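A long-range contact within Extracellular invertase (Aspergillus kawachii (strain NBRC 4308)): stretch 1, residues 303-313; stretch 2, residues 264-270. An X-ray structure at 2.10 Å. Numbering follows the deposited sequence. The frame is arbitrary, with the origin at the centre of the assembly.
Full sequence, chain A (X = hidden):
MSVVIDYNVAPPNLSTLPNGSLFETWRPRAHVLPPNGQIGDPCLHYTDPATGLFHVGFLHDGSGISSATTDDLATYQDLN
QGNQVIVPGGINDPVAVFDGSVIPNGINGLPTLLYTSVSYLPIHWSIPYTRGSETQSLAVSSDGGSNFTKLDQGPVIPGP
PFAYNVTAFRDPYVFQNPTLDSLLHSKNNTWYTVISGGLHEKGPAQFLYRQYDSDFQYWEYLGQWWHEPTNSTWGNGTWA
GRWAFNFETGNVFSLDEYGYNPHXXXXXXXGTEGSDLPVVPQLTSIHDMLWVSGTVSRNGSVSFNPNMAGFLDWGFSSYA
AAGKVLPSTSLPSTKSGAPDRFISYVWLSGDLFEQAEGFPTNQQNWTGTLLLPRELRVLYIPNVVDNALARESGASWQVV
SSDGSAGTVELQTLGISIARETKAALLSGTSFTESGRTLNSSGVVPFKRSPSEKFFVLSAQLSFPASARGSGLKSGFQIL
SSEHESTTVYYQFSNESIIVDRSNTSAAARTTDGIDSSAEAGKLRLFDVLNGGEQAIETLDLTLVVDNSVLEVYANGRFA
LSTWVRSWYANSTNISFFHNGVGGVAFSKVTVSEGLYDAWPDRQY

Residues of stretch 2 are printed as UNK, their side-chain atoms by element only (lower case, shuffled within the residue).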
# COMPACT_ATOMS: atom_id res chain seq x y z
N SER A 303 26.28 6.76 7.83
CA SER A 303 26.93 5.65 7.18
C SER A 303 27.51 4.68 8.21
O SER A 303 28.12 5.12 9.19
CB SER A 303 28.06 6.19 6.32
OG SER A 303 28.18 5.42 5.17
N PHE A 304 27.33 3.37 7.98
CA PHE A 304 27.94 2.31 8.78
C PHE A 304 29.12 1.80 7.98
O PHE A 304 28.97 1.40 6.84
CB PHE A 304 26.91 1.20 9.02
CG PHE A 304 27.46 -0.03 9.70
CD1 PHE A 304 27.66 -0.04 11.07
CD2 PHE A 304 27.72 -1.18 8.97
CE1 PHE A 304 28.15 -1.19 11.70
CE2 PHE A 304 28.20 -2.32 9.60
CZ PHE A 304 28.42 -2.32 10.97
N ASN A 305 30.31 1.83 8.57
CA ASN A 305 31.57 1.53 7.85
C ASN A 305 32.20 0.32 8.52
O ASN A 305 32.75 0.44 9.62
CB ASN A 305 32.49 2.75 7.89
CG ASN A 305 31.80 4.01 7.40
OD1 ASN A 305 31.51 4.14 6.22
ND2 ASN A 305 31.45 4.91 8.32
N PRO A 306 32.08 -0.86 7.90
CA PRO A 306 32.62 -2.08 8.49
C PRO A 306 34.13 -2.04 8.78
O PRO A 306 34.91 -1.67 7.89
CB PRO A 306 32.35 -3.14 7.43
CG PRO A 306 31.18 -2.63 6.67
CD PRO A 306 31.35 -1.14 6.65
N ASN A 307 34.54 -2.46 9.98
CA ASN A 307 35.97 -2.61 10.29
C ASN A 307 36.43 -4.04 10.58
O ASN A 307 37.64 -4.29 10.62
CB ASN A 307 36.40 -1.67 11.42
CG ASN A 307 35.47 -1.73 12.60
OD1 ASN A 307 34.94 -2.79 12.96
ND2 ASN A 307 35.24 -0.58 13.21
N MET A 308 35.48 -4.96 10.79
CA MET A 308 35.76 -6.39 10.87
C MET A 308 34.44 -7.16 10.74
O MET A 308 33.35 -6.60 10.93
CB MET A 308 36.48 -6.76 12.17
CG MET A 308 35.81 -6.28 13.45
SD MET A 308 36.65 -6.77 14.97
CE MET A 308 35.59 -6.14 16.26
N ALA A 309 34.53 -8.44 10.41
CA ALA A 309 33.35 -9.26 10.19
C ALA A 309 33.69 -10.74 10.27
O ALA A 309 34.85 -11.16 10.03
CB ALA A 309 32.72 -8.93 8.85
N GLY A 310 32.67 -11.53 10.60
CA GLY A 310 32.81 -12.98 10.73
C GLY A 310 31.47 -13.65 10.62
O GLY A 310 30.50 -13.03 10.16
N PHE A 311 31.42 -14.90 11.07
CA PHE A 311 30.17 -15.68 11.08
C PHE A 311 29.64 -15.75 12.51
O PHE A 311 30.41 -16.02 13.44
CB PHE A 311 30.39 -17.09 10.55
CG PHE A 311 30.46 -17.17 9.05
CD1 PHE A 311 31.65 -16.87 8.38
CD2 PHE A 311 29.35 -17.58 8.30
CE1 PHE A 311 31.72 -16.96 7.01
CE2 PHE A 311 29.43 -17.67 6.91
CZ PHE A 311 30.61 -17.36 6.27
N LEU A 312 28.36 -15.45 12.69
CA LEU A 312 27.67 -15.77 13.93
C LEU A 312 27.49 -17.30 14.08
O LEU A 312 27.47 -17.85 15.21
CB LEU A 312 26.33 -15.04 13.98
CG LEU A 312 25.45 -15.25 15.20
CD1 LEU A 312 26.16 -14.89 16.50
CD2 LEU A 312 24.19 -14.44 15.03
N ASP A 313 27.33 -17.97 12.95
CA ASP A 313 27.37 -19.44 12.94
C ASP A 313 27.80 -19.90 11.55
O ASP A 313 27.21 -19.48 10.55
CB ASP A 313 26.04 -20.11 13.33
CG ASP A 313 26.22 -21.58 13.70
OD1 ASP A 313 26.31 -22.41 12.77
OD2 ASP A 313 26.35 -21.89 14.90
N UNK A 264 27.83 1.73 23.34
CA UNK A 264 28.93 0.86 22.96
C UNK A 264 29.20 0.89 21.48
O UNK A 264 28.55 1.61 20.73
N UNK A 265 30.16 0.07 21.08
CA UNK A 265 30.45 -0.22 19.67
C UNK A 265 29.28 -0.86 18.94
O UNK A 265 28.67 -1.76 19.48
o UNK A 265 34.17 -2.54 18.22
n UNK A 265 34.48 -1.78 20.29
c UNK A 265 32.84 -0.71 18.96
c UNK A 265 31.59 -1.23 19.58
c UNK A 265 33.92 -1.73 19.11
N UNK A 266 29.07 -0.46 17.69
CA UNK A 266 27.88 -0.84 16.92
C UNK A 266 28.18 -2.06 16.02
O UNK A 266 29.17 -2.10 15.28
c UNK A 266 27.34 0.36 16.12
c UNK A 266 26.75 1.38 17.08
c UNK A 266 26.51 2.76 16.46
c UNK A 266 26.27 -0.08 15.11
N UNK A 267 27.30 -3.04 16.11
CA UNK A 267 27.39 -4.28 15.33
C UNK A 267 26.06 -4.53 14.62
O UNK A 267 25.01 -4.05 15.08
c UNK A 267 27.63 -5.46 16.26
c UNK A 267 31.24 -6.50 16.93
c UNK A 267 29.02 -5.53 16.87
c UNK A 267 30.61 -4.87 18.58
c UNK A 267 29.34 -4.78 18.00
c UNK A 267 29.97 -6.40 16.35
c UNK A 267 31.56 -5.73 18.04
N UNK A 268 26.11 -5.28 13.53
CA UNK A 268 24.90 -5.81 12.90
C UNK A 268 25.10 -7.30 12.64
O UNK A 268 26.24 -7.74 12.41
c UNK A 268 25.72 -5.12 10.58
c UNK A 268 24.56 -5.06 11.59
o UNK A 268 23.36 -5.59 10.99
N UNK A 269 24.02 -8.08 12.72
CA UNK A 269 24.00 -9.44 12.15
C UNK A 269 23.08 -9.46 10.93
O UNK A 269 22.04 -8.78 10.91
o UNK A 269 22.32 -10.36 13.69
c UNK A 269 23.64 -10.54 13.17
c UNK A 269 24.63 -10.54 14.34
N UNK A 270 23.48 -10.21 9.90
CA UNK A 270 22.72 -10.31 8.65
C UNK A 270 22.85 -11.68 8.08
O UNK A 270 23.87 -12.32 8.26
c UNK A 270 22.71 -7.96 7.80
c UNK A 270 23.22 -9.36 7.55
c UNK A 270 24.76 -9.35 7.48
c UNK A 270 25.26 -8.86 6.15

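Position 264 carries no side-chain atoms at all; its record stops at the four backbone atoms, and nothing of it reaches stretch 1. The absence of even a CB identifies Gly264.

Position 265 has three side-chain carbons in an unbranched run, the third bonded to one oxygen and one nitrogen. Its CA-to-CB bond points toward stretch 1, where the methyl CE of Met308 approaches the polar end. A two-methylene spacer ending in a planar amide is Gln265; because that amide is probably turned over in the model, the contact is best read as packing against the group as a whole.

Position 266 has four carbons, forked at the first, with one arm two carbons long. It points toward stretch 1, its short arm against the ring of Phe304. Branching at CB with unequal all-carbon arms defines Ile266, here with chi1 m and chi2 t. Its CG2 lies 4.0 Å from CE1 of Phe304, an apolar contact. The same Phe304 CE1 is 3.8 Å from the backbone O of Ile266, which sits at the edge of the ring, near its plane.

Position 267 shows one carbon followed by a ring of six carbons with no heteroatom. Its CA-to-CB bond points away from stretch 1, yet a ring carbon comes near CE of Met308. This is Phe267, whose CE2 is 4.4 Å from CE of Met308.

Position 268 has one carbon bearing one oxygen and one carbon. It points toward stretch 1, its terminal carbon near the Phe304 ring. This is Thr268: CG2 lies 3.9 Å from CE2 of Phe304, while OG1 is hydrogen-bonded elsewhere in the structure.

Position 269 repeats that pattern; its CB is directed sideways, and its terminal carbon meets Leu312. It is Thr269, chi1 p, with CG2 4.0 Å from CD2 of Leu312.

Position 270 has four carbons forked at the first, one arm two carbons long, and touches nothing on stretch 1: Ile270. Its closest approach, from CG1 of Ile270 to the backbone O of Gly310, is 7.3 Å.

The contact works mainly by side-chain packing, with the edge of the Phe304 ring also against the backbone O of Ile266; no hydrogen bond joins the stretches. The CA atoms of Phe304 and Ile266 are 8.7 Å apart, and those of Leu312 and Thr269 7.5 Å, gaps that side chains must span. Phe304, with chi1 t, does so most extensively, its ring reaching both Ile266 and Thr268. Met308 starts sideways, but its extended chi2 and chi3 carry CE to Gln265 and Phe267. Leu312 adds a separate contact at Thr269. In all, 278 Å² is buried, summed over both sides.

Stretch 2 264-270: GQIFTTI
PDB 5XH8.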